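Local coordinates for outer membrane porin protein 32 (Delftia acidovorans, PDB 2FGQ) that forms anion-selective channels across the bacterial outer membrane as a homotrimeric beta-barrel porin, at residues A[8-19]-A[321-332]; A[249-260]-A[272-281]. All coordinates share one frame; numbering follows the deposited sequence.

In the fold
Strand 4-17 opens the barrel; its residues 8-19 pair at once with strand 26-48 on one edge, while the other edge waits for the end of the chain. Some 300 residues later, strand 320-331 returns antiparallel to it, and contact 1 closes the 16-stranded sheet by joining its first and last strands. Contact 2 is nested inside that long loop: strand 253-264 turns back into strand 269-281, and segments 249-260 and 272-281 pair after only a short excursion. Strand 286-297 then bridges the two contacts around the barrel wall. Their centres lie about 14 Å apart, and they meet on the pore side, where Arg329 packs on Val279 and both contacts hold the same sulfate ion.

Contact 1. Residues A[8-19]-A[321-332]; sequences GIVDTNVAYVNK and QTGVQVGIRHAF. With SO4 (sulfate ion), chain F.
Set between its backbone N and carbonyl carbon (chi1 58°), CG of Phe332 turns the terminal ring back over Gly8, whose CA lies 3.7 Å from the ring centroid in a CH-pi contact. A side chain at Gly8 would collide with this ring. Asn13 has a similar first torsion (chi1 53°), which turns its amide toward Gln325, the two amide planes 47° apart; its CB lies 3.7 Å from Gly327 CA, where the strands run close. One water joins the two amides, donating to Asn13 OD1 (2.8 Å) and accepting from Gln325 NE2 (2.9 Å); Tyr289 and Ile112 hold their other ends. Paired backbone bonds from Gly8-Phe332 to Tyr16-Val324 seal the first and last strands of the porin barrel.

Asp11 OD2 rests on Arg329 CB, its carboxylate occupied by Tyr289 and the amides of Gly33, Ala34 and Ser35. Beyond, the bent Arg329 chain turns the guanidinium edge to a sulfate, probably from the crystallisation liquor, with NH2 2.8 Å from O4 and NH1 3.3 Å from O1. The seam thus has a largely apolar face toward a neighbouring subunit, where Val10, Val14 and Ile328 pack, and an inner face whose arginine can hold an anion, consistent with anion selectivity.

Contact 2. Residues A[249-260]-A[272-281]; sequences VGGVGEVKLQYA and HQITLGYVHN. With SO4 (sulfate ion), chain F.
Tyr278 leans across the beta hairpin formed by strands 253-264 and 269-281, its ring lying over the backbone of the opposite strand. CG is anti to the backbone N (chi1 -165°), which carries CD1 to 3.3 Å from Glu254 O and the ring face over Glu254 N; the hydroxyl ends beside Gly253 CA and 3.6 Å from Val249 CG1. Gly253 leaves room for it, since a CB there would strike Tyr278 OH. With an alanine here in place of Tyr278, Val249 and Gly253 would probably lose their cover, opening a gap beside the 249-253 turn.

On the same surface, Leu257 CD2 meets Ile274 CG2 at 3.9 Å, and Ile274 CG1 comes to the edge of the Tyr259 ring. The Tyr259 hydroxyl then reaches His272 ND1 at 2.6 Å in a hydrogen bond whose donor is not fixed.

On the pore side, the extended chain of Lys256 crosses Val279 CG2 and brings NZ to sulfate O2 (2.7 Å), with Leu106 O as a second partner. Loop residues Phe107 and Leu106 pack on Lys256 and Gln258, respectively. Farther along this face, Gln273 NE2 donates to Thr275 OG1 (3.0 Å), and a water bridges the strands, 2.8 Å from Thr275 OG1 and donating to Gln258 O at 2.8 Å.

Contact 1. Residues A[8-19]-A[321-332]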
loop_
_atom_site.group_PDB
_atom_site.type_symbol
_atom_site.label_atom_id
_atom_site.label_comp_id
_atom_site.label_asym_id
_atom_site.label_seq_id
_atom_site.Cartn_x
_atom_site.Cartn_y
_atom_site.Cartn_z
ATOM N N GLY A 8 10.524 -5.087 -11.389
ATOM C CA GLY A 8 10.643 -5.536 -10.031
ATOM C C GLY A 8 11.610 -6.665 -9.872
ATOM O O GLY A 8 12.237 -7.143 -10.827
ATOM N N ILE A 9 11.744 -7.050 -8.611
ATOM C CA ILE A 9 12.564 -8.178 -8.187
ATOM C C ILE A 9 11.872 -8.851 -7.025
ATOM O O ILE A 9 11.504 -8.207 -6.064
ATOM C CB ILE A 9 14.015 -7.773 -7.735
ATOM C CG1 ILE A 9 14.735 -6.962 -8.805
ATOM C CG2 ILE A 9 14.795 -9.008 -7.341
ATOM C CD1 ILE A 9 16.124 -6.500 -8.419
ATOM N N VAL A 10 11.740 -10.173 -7.097
ATOM C CA VAL A 10 11.374 -10.951 -5.917
ATOM C C VAL A 10 12.590 -11.835 -5.573
ATOM O O VAL A 10 12.983 -12.705 -6.355
ATOM C CB VAL A 10 10.107 -11.805 -6.088
ATOM C CG1 VAL A 10 9.787 -12.469 -4.780
ATOM C CG2 VAL A 10 8.951 -10.962 -6.543
ATOM N N ASP A 11 13.158 -11.571 -4.420
ATOM C CA ASP A 11 14.334 -12.277 -3.908
ATOM C C ASP A 11 13.921 -12.799 -2.532
ATOM O O ASP A 11 13.653 -12.020 -1.606
ATOM C CB ASP A 11 15.525 -11.324 -3.833
ATOM C CG ASP A 11 16.745 -11.943 -3.225
ATOM O OD1 ASP A 11 16.614 -12.757 -2.268
ATOM O OD2 ASP A 11 17.883 -11.605 -3.630
ATOM N N THR A 12 13.801 -14.127 -2.439
ATOM C CA THR A 12 13.354 -14.799 -1.225
ATOM C C THR A 12 14.298 -15.947 -0.937
ATOM O O THR A 12 14.796 -16.603 -1.855
ATOM C CB THR A 12 11.889 -15.239 -1.394
ATOM O OG1 THR A 12 11.100 -14.075 -1.604
ATOM C CG2 THR A 12 11.305 -15.860 -0.146
ATOM N N ASN A 13 14.536 -16.163 0.350
ATOM C CA ASN A 13 15.574 -17.102 0.778
ATOM C C ASN A 13 15.148 -17.896 2.009
ATOM O O ASN A 13 14.188 -17.581 2.690
ATOM C CB ASN A 13 16.938 -16.388 1.042
ATOM C CG ASN A 13 16.806 -15.210 2.019
ATOM O OD1 ASN A 13 16.351 -15.390 3.167
ATOM N ND2 ASN A 13 17.221 -14.004 1.589
ATOM N N VAL A 14 15.912 -18.937 2.287
ATOM C CA VAL A 14 15.986 -19.506 3.615
ATOM C C VAL A 14 17.261 -18.958 4.266
ATOM O O VAL A 14 18.282 -18.798 3.615
ATOM C CB VAL A 14 15.955 -21.052 3.583
ATOM C CG1 VAL A 14 16.199 -21.617 4.932
ATOM C CG2 VAL A 14 14.613 -21.538 3.054
ATOM N N ALA A 15 17.162 -18.675 5.547
ATOM C CA ALA A 15 18.280 -18.136 6.275
ATOM C C ALA A 15 18.377 -18.684 7.687
ATOM O O ALA A 15 17.408 -19.139 8.258
ATOM C CB ALA A 15 18.281 -16.591 6.275
ATOM N N TYR A 16 19.591 -18.614 8.217
ATOM C CA TYR A 16 19.931 -19.105 9.527
ATOM C C TYR A 16 20.995 -18.207 10.137
ATOM O O TYR A 16 21.948 -17.808 9.466
ATOM C CB TYR A 16 20.491 -20.512 9.376
ATOM C CG TYR A 16 21.221 -21.069 10.571
ATOM C CD1 TYR A 16 22.578 -20.854 10.740
ATOM C CD2 TYR A 16 20.551 -21.804 11.526
ATOM C CE1 TYR A 16 23.261 -21.383 11.838
ATOM C CE2 TYR A 16 21.222 -22.350 12.626
ATOM C CZ TYR A 16 22.566 -22.116 12.770
ATOM O OH TYR A 16 23.234 -22.611 13.853
ATOM N N VAL A 17 20.842 -17.931 11.419
ATOM C CA VAL A 17 21.936 -17.407 12.241
ATOM C C VAL A 17 22.064 -18.292 13.487
ATOM O O VAL A 17 21.095 -18.834 14.003
ATOM C CB VAL A 17 21.765 -15.946 12.665
ATOM C CG1 VAL A 17 21.869 -14.989 11.460
ATOM C CG2 VAL A 17 20.469 -15.755 13.444
ATOM N N ASN A 18 23.290 -18.461 13.952
ATOM C CA ASN A 18 23.513 -19.354 15.091
ATOM C C ASN A 18 23.199 -18.742 16.455
ATOM O O ASN A 18 22.992 -19.447 17.438
ATOM C CB ASN A 18 24.895 -20.019 15.022
ATOM C CG ASN A 18 26.076 -19.097 15.293
ATOM O OD1 ASN A 18 27.215 -19.589 15.621
ATOM N ND2 ASN A 18 25.871 -17.831 15.184
ATOM N N LYS A 19 23.123 -17.434 16.534
ATOM C CA LYS A 19 22.746 -16.781 17.780
ATOM C C LYS A 19 22.000 -15.487 17.547
ATOM O O LYS A 19 22.275 -14.747 16.584
ATOM C CB LYS A 19 23.950 -16.478 18.673
ATOM C CG LYS A 19 25.196 -16.236 18.051
ATOM C CD LYS A 19 26.324 -16.282 19.120
ATOM C CE LYS A 19 27.118 -17.586 19.153
ATOM N NZ LYS A 19 28.555 -17.343 19.532
ATOM N N GLN A 321 29.069 -14.492 15.491
ATOM C CA GLN A 321 27.841 -15.014 14.900
ATOM C C GLN A 321 28.125 -15.496 13.477
ATOM O O GLN A 321 28.852 -14.874 12.721
ATOM C CB GLN A 321 26.820 -13.904 14.874
ATOM C CG GLN A 321 25.393 -14.325 14.559
ATOM C CD GLN A 321 24.503 -13.122 14.183
ATOM O OE1 GLN A 321 23.299 -13.064 14.528
ATOM N NE2 GLN A 321 25.091 -12.184 13.479
ATOM N N THR A 322 27.538 -16.630 13.127
ATOM C CA THR A 322 27.605 -17.167 11.797
ATOM C C THR A 322 26.223 -17.128 11.183
ATOM O O THR A 322 25.237 -17.437 11.840
ATOM C CB THR A 322 28.111 -18.619 11.864
ATOM O OG1 THR A 322 29.389 -18.634 12.516
ATOM C CG2 THR A 322 28.381 -19.188 10.488
ATOM N N GLY A 323 26.174 -16.803 9.909
ATOM C CA GLY A 323 24.911 -16.781 9.182
ATOM C C GLY A 323 25.031 -17.340 7.794
ATOM O O GLY A 323 26.100 -17.341 7.178
ATOM N N VAL A 324 23.905 -17.834 7.301
ATOM C CA VAL A 324 23.810 -18.423 5.976
ATOM C C VAL A 324 22.482 -17.952 5.360
ATOM O O VAL A 324 21.452 -17.893 6.052
ATOM C CB VAL A 324 23.759 -19.987 6.054
ATOM C CG1 VAL A 324 23.756 -20.583 4.653
ATOM C CG2 VAL A 324 24.884 -20.500 6.860
ATOM N N GLN A 325 22.500 -17.690 4.056
ATOM C CA GLN A 325 21.277 -17.395 3.274
ATOM C C GLN A 325 21.414 -18.147 1.972
ATOM O O GLN A 325 22.476 -18.094 1.326
ATOM C CB GLN A 325 21.166 -15.912 2.892
ATOM C CG GLN A 325 20.815 -14.990 3.944
ATOM C CD GLN A 325 20.774 -13.548 3.468
ATOM O OE1 GLN A 325 21.701 -13.108 2.786
ATOM N NE2 GLN A 325 19.741 -12.813 3.859
ATOM N N VAL A 326 20.364 -18.836 1.569
ATOM C CA VAL A 326 20.332 -19.488 0.267
ATOM C C VAL A 326 18.966 -19.156 -0.338
ATOM O O VAL A 326 17.959 -19.367 0.299
ATOM C CB VAL A 326 20.486 -21.011 0.409
ATOM C CG1 VAL A 326 20.276 -21.724 -0.909
ATOM C CG2 VAL A 326 21.885 -21.366 0.958
ATOM N N GLY A 327 18.960 -18.699 -1.570
ATOM C CA GLY A 327 17.739 -18.149 -2.141
ATOM C C GLY A 327 17.724 -18.064 -3.649
ATOM O O GLY A 327 18.612 -18.548 -4.347
ATOM N N ILE A 328 16.650 -17.454 -4.139
ATOM C CA ILE A 328 16.424 -17.231 -5.549
ATOM C C ILE A 328 16.102 -15.758 -5.705
ATOM O O ILE A 328 15.367 -15.167 -4.898
ATOM C CB ILE A 328 15.274 -18.138 -6.089
ATOM C CG1 ILE A 328 15.015 -17.891 -7.587
ATOM C CG2 ILE A 328 13.978 -17.983 -5.339
ATOM C CD1 ILE A 328 14.160 -18.947 -8.261
ATOM N N ARG A 329 16.645 -15.184 -6.769
ATOM C CA ARG A 329 16.315 -13.816 -7.141
ATOM C C ARG A 329 15.728 -13.850 -8.544
ATOM O O ARG A 329 16.354 -14.356 -9.475
ATOM C CB ARG A 329 17.602 -12.997 -7.117
ATOM C CG ARG A 329 17.458 -11.642 -7.734
ATOM C CD ARG A 329 18.437 -11.572 -8.916
ATOM N NE ARG A 329 19.490 -11.001 -8.255
ATOM C CZ ARG A 329 20.831 -10.980 -8.466
ATOM N NH1 ARG A 329 21.564 -11.589 -9.435
ATOM N NH2 ARG A 329 21.479 -10.240 -7.595
ATOM N N HIS A 330 14.540 -13.289 -8.710
ATOM C CA HIS A 330 13.868 -13.257 -9.995
ATOM C C HIS A 330 13.495 -11.808 -10.306
ATOM O O HIS A 330 12.663 -11.201 -9.617
ATOM C CB HIS A 330 12.624 -14.109 -10.023
ATOM C CG HIS A 330 11.983 -14.119 -11.357
ATOM N ND1 HIS A 330 10.762 -13.533 -11.630
ATOM C CD2 HIS A 330 12.442 -14.597 -12.532
ATOM C CE1 HIS A 330 10.502 -13.680 -12.927
ATOM N NE2 HIS A 330 11.489 -14.347 -13.484
ATOM N N ALA A 331 14.091 -11.293 -11.361
ATOM C CA ALA A 331 13.814 -9.929 -11.843
ATOM C C ALA A 331 12.788 -9.985 -12.950
ATOM O O ALA A 331 12.742 -10.950 -13.712
ATOM C CB ALA A 331 15.089 -9.285 -12.371
ATOM N N PHE A 332 11.984 -8.924 -13.056
ATOM C CA PHE A 332 11.018 -8.815 -14.134
ATOM C C PHE A 332 10.892 -7.373 -14.599
ATOM O O PHE A 332 11.365 -6.437 -13.935
ATOM C CB PHE A 332 9.671 -9.399 -13.724
ATOM C CG PHE A 332 9.055 -8.765 -12.505
ATOM C CD1 PHE A 332 8.177 -7.685 -12.624
ATOM C CD2 PHE A 332 9.309 -9.247 -11.242
ATOM C CE1 PHE A 332 7.599 -7.106 -11.510
ATOM C CE2 PHE A 332 8.734 -8.649 -10.126
ATOM C CZ PHE A 332 7.868 -7.559 -10.287
ATOM O OXT PHE A 332 10.333 -7.187 -15.697
HETATM S S SO4 F . 25.180 -9.791 -8.477
HETATM O O1 SO4 F . 24.747 -10.833 -9.417
HETATM O O2 SO4 F . 26.550 -10.070 -8.019
HETATM O O3 SO4 F . 25.190 -8.501 -9.180
HETATM O O4 SO4 F . 24.268 -9.718 -7.330
HETATM O O HOH W 1 17.245 -13.504 5.098
#

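Contact 2. Residues A[249-260]-A[272-281]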
loop_
_atom_site.group_PDB
_atom_site.type_symbol
_atom_site.label_atom_id
_atom_site.label_comp_id
_atom_site.label_asym_id
_atom_site.label_seq_id
_atom_site.Cartn_x
_atom_site.Cartn_y
_atom_site.Cartn_z
ATOM N N VAL A 249 32.949 -17.261 -12.457
ATOM C CA VAL A 249 33.272 -18.673 -12.394
ATOM C C VAL A 249 32.444 -19.365 -13.464
ATOM O O VAL A 249 31.228 -19.381 -13.414
ATOM C CB VAL A 249 32.946 -19.284 -11.027
ATOM C CG1 VAL A 249 33.241 -20.783 -11.018
ATOM C CG2 VAL A 249 33.718 -18.600 -9.931
ATOM N N GLY A 250 33.125 -19.883 -14.482
ATOM C CA GLY A 250 32.527 -20.740 -15.491
ATOM C C GLY A 250 31.342 -20.287 -16.307
ATOM O O GLY A 250 30.442 -21.080 -16.541
ATOM N N GLY A 251 31.293 -19.062 -16.796
ATOM C CA GLY A 251 30.193 -18.750 -17.723
ATOM C C GLY A 251 28.847 -18.305 -17.144
ATOM O O GLY A 251 28.210 -17.418 -17.720
ATOM N N VAL A 252 28.401 -18.881 -16.025
ATOM C CA VAL A 252 27.152 -18.416 -15.388
ATOM C C VAL A 252 27.251 -18.152 -13.859
ATOM O O VAL A 252 26.285 -17.770 -13.221
ATOM C CB VAL A 252 26.027 -19.432 -15.708
ATOM C CG1 VAL A 252 26.079 -20.635 -14.811
ATOM C CG2 VAL A 252 24.751 -18.784 -15.647
ATOM N N GLY A 253 28.439 -18.305 -13.294
ATOM C CA GLY A 253 28.654 -18.137 -11.870
ATOM C C GLY A 253 29.468 -16.917 -11.512
ATOM O O GLY A 253 30.157 -16.346 -12.338
ATOM N N GLU A 254 29.409 -16.548 -10.246
ATOM C CA GLU A 254 30.208 -15.451 -9.704
ATOM C C GLU A 254 30.473 -15.765 -8.238
ATOM O O GLU A 254 29.566 -16.126 -7.510
ATOM C CB GLU A 254 29.465 -14.135 -9.821
ATOM C CG GLU A 254 30.231 -12.951 -9.294
ATOM C CD GLU A 254 29.355 -11.729 -9.178
ATOM O OE1 GLU A 254 28.117 -11.893 -9.008
ATOM O OE2 GLU A 254 29.901 -10.616 -9.248
ATOM N N VAL A 255 31.724 -15.626 -7.811
ATOM C CA VAL A 255 32.102 -15.767 -6.425
ATOM C C VAL A 255 32.506 -14.397 -5.897
ATOM O O VAL A 255 33.086 -13.581 -6.630
ATOM C CB VAL A 255 33.239 -16.813 -6.238
ATOM C CG1 VAL A 255 34.512 -16.398 -6.925
ATOM C CG2 VAL A 255 33.497 -17.075 -4.798
ATOM N N LYS A 256 32.194 -14.158 -4.632
ATOM C CA LYS A 256 32.484 -12.887 -3.971
ATOM C C LYS A 256 33.004 -13.126 -2.563
ATOM O O LYS A 256 32.514 -13.984 -1.842
ATOM C CB LYS A 256 31.216 -12.005 -3.847
ATOM C CG LYS A 256 30.425 -11.743 -5.083
ATOM C CD LYS A 256 29.057 -11.181 -4.666
ATOM C CE LYS A 256 28.121 -11.109 -5.770
ATOM N NZ LYS A 256 26.944 -10.308 -5.323
ATOM N N LEU A 257 33.989 -12.328 -2.154
ATOM C CA LEU A 257 34.569 -12.397 -0.834
ATOM C C LEU A 257 34.806 -10.975 -0.335
ATOM O O LEU A 257 35.399 -10.166 -1.043
ATOM C CB LEU A 257 35.904 -13.133 -0.938
ATOM C CG LEU A 257 36.584 -13.962 0.131
ATOM C CD1 LEU A 257 38.128 -13.811 0.207
ATOM C CD2 LEU A 257 35.945 -14.139 1.443
ATOM N N GLN A 258 34.344 -10.684 0.875
ATOM C CA GLN A 258 34.487 -9.340 1.420
ATOM C C GLN A 258 34.828 -9.398 2.885
ATOM O O GLN A 258 34.273 -10.202 3.635
ATOM C CB GLN A 258 33.200 -8.568 1.215
ATOM C CG GLN A 258 33.334 -7.067 1.367
ATOM C CD GLN A 258 32.119 -6.344 0.758
ATOM O OE1 GLN A 258 31.184 -5.952 1.484
ATOM N NE2 GLN A 258 32.136 -6.167 -0.548
ATOM N N TYR A 259 35.769 -8.547 3.272
ATOM C CA TYR A 259 36.174 -8.371 4.656
ATOM C C TYR A 259 35.832 -6.963 5.097
ATOM O O TYR A 259 36.045 -6.019 4.342
ATOM C CB TYR A 259 37.717 -8.591 4.791
ATOM C CG TYR A 259 38.232 -8.223 6.167
ATOM C CD1 TYR A 259 38.148 -9.105 7.223
ATOM C CD2 TYR A 259 38.736 -6.937 6.420
ATOM C CE1 TYR A 259 38.571 -8.737 8.503
ATOM C CE2 TYR A 259 39.182 -6.568 7.682
ATOM C CZ TYR A 259 39.086 -7.471 8.721
ATOM O OH TYR A 259 39.515 -7.114 9.987
ATOM N N ALA A 260 35.321 -6.795 6.311
ATOM C CA ALA A 260 35.033 -5.479 6.850
ATOM C C ALA A 260 35.426 -5.406 8.323
ATOM O O ALA A 260 35.487 -6.407 9.044
ATOM C CB ALA A 260 33.551 -5.129 6.689
ATOM N N HIS A 272 34.773 -7.496 13.301
ATOM C CA HIS A 272 35.337 -7.902 12.032
ATOM C C HIS A 272 34.325 -8.824 11.352
ATOM O O HIS A 272 33.654 -9.632 11.993
ATOM C CB HIS A 272 36.641 -8.741 12.238
ATOM C CG HIS A 272 37.713 -8.079 13.048
ATOM N ND1 HIS A 272 38.823 -7.508 12.467
ATOM C CD2 HIS A 272 37.868 -7.930 14.389
ATOM C CE1 HIS A 272 39.604 -7.005 13.414
ATOM N NE2 HIS A 272 39.041 -7.239 14.588
ATOM N N GLN A 273 34.270 -8.772 10.042
ATOM C CA GLN A 273 33.309 -9.577 9.294
ATOM C C GLN A 273 33.945 -10.138 8.050
ATOM O O GLN A 273 34.698 -9.470 7.386
ATOM C CB GLN A 273 32.109 -8.735 8.858
ATOM C CG GLN A 273 30.958 -9.608 8.372
ATOM C CD GLN A 273 29.762 -8.838 7.925
ATOM O OE1 GLN A 273 29.525 -7.716 8.410
ATOM N NE2 GLN A 273 28.979 -9.429 6.977
ATOM N N ILE A 274 33.624 -11.382 7.741
ATOM C CA ILE A 274 34.003 -12.009 6.483
ATOM C C ILE A 274 32.740 -12.628 5.878
ATOM O O ILE A 274 31.993 -13.318 6.566
ATOM C CB ILE A 274 35.073 -13.109 6.682
ATOM C CG1 ILE A 274 36.295 -12.592 7.399
ATOM C CG2 ILE A 274 35.504 -13.667 5.321
ATOM C CD1 ILE A 274 37.186 -13.767 7.941
ATOM N N THR A 275 32.533 -12.379 4.590
ATOM C CA THR A 275 31.427 -12.938 3.857
ATOM C C THR A 275 31.888 -13.529 2.544
ATOM O O THR A 275 32.609 -12.875 1.787
ATOM C CB THR A 275 30.432 -11.835 3.544
ATOM O OG1 THR A 275 30.141 -11.117 4.744
ATOM C CG2 THR A 275 29.087 -12.420 3.062
ATOM N N LEU A 276 31.452 -14.766 2.300
ATOM C CA LEU A 276 31.624 -15.454 1.044
ATOM C C LEU A 276 30.264 -15.601 0.366
ATOM O O LEU A 276 29.292 -16.005 0.994
ATOM C CB LEU A 276 32.214 -16.841 1.287
ATOM C CG LEU A 276 32.425 -17.663 0.043
ATOM C CD1 LEU A 276 33.596 -17.156 -0.813
ATOM C CD2 LEU A 276 32.665 -19.134 0.484
ATOM N N GLY A 277 30.199 -15.303 -0.915
ATOM C CA GLY A 277 28.958 -15.438 -1.666
ATOM C C GLY A 277 29.145 -16.100 -3.022
ATOM O O GLY A 277 30.188 -16.011 -3.627
ATOM N N TYR A 278 28.089 -16.722 -3.517
ATOM C CA TYR A 278 28.078 -17.293 -4.834
ATOM C C TYR A 278 26.735 -16.961 -5.468
ATOM O O TYR A 278 25.716 -17.054 -4.811
ATOM C CB TYR A 278 28.242 -18.819 -4.768
ATOM C CG TYR A 278 28.585 -19.396 -6.115
ATOM C CD1 TYR A 278 29.868 -19.264 -6.601
ATOM C CD2 TYR A 278 27.632 -20.025 -6.913
ATOM C CE1 TYR A 278 30.234 -19.748 -7.820
ATOM C CE2 TYR A 278 28.010 -20.546 -8.195
ATOM C CZ TYR A 278 29.323 -20.367 -8.619
ATOM O OH TYR A 278 29.790 -20.825 -9.854
ATOM N N VAL A 279 26.751 -16.594 -6.747
ATOM C CA VAL A 279 25.557 -16.378 -7.529
ATOM C C VAL A 279 25.646 -17.249 -8.768
ATOM O O VAL A 279 26.659 -17.237 -9.474
ATOM C CB VAL A 279 25.455 -14.899 -7.928
ATOM C CG1 VAL A 279 24.233 -14.639 -8.788
ATOM C CG2 VAL A 279 25.412 -14.014 -6.687
ATOM N N HIS A 280 24.598 -18.025 -9.014
ATOM C CA HIS A 280 24.542 -18.914 -10.158
ATOM C C HIS A 280 23.367 -18.463 -11.030
ATOM O O HIS A 280 22.205 -18.631 -10.635
ATOM C CB HIS A 280 24.320 -20.325 -9.675
ATOM C CG HIS A 280 24.308 -21.344 -10.761
ATOM N ND1 HIS A 280 23.151 -21.842 -11.307
ATOM C CD2 HIS A 280 25.320 -21.975 -11.391
ATOM C CE1 HIS A 280 23.447 -22.723 -12.244
ATOM N NE2 HIS A 280 24.759 -22.832 -12.307
ATOM N N ASN A 281 23.649 -17.924 -12.204
ATOM C CA ASN A 281 22.580 -17.467 -13.086
ATOM C C ASN A 281 21.915 -18.609 -13.858
ATOM O O ASN A 281 22.576 -19.423 -14.540
ATOM C CB ASN A 281 23.057 -16.375 -14.046
ATOM C CG ASN A 281 23.699 -15.221 -13.324
ATOM O OD1 ASN A 281 24.857 -14.872 -13.548
ATOM N ND2 ASN A 281 22.979 -14.616 -12.526
HETATM S S SO4 F . 25.180 -9.791 -8.477
HETATM O O1 SO4 F . 24.747 -10.833 -9.417
HETATM O O2 SO4 F . 26.550 -10.070 -8.019
HETATM O O3 SO4 F . 25.190 -8.501 -9.180
HETATM O O4 SO4 F . 24.268 -9.718 -7.330
HETATM O O HOH W 2 32.166 -9.237 5.235
#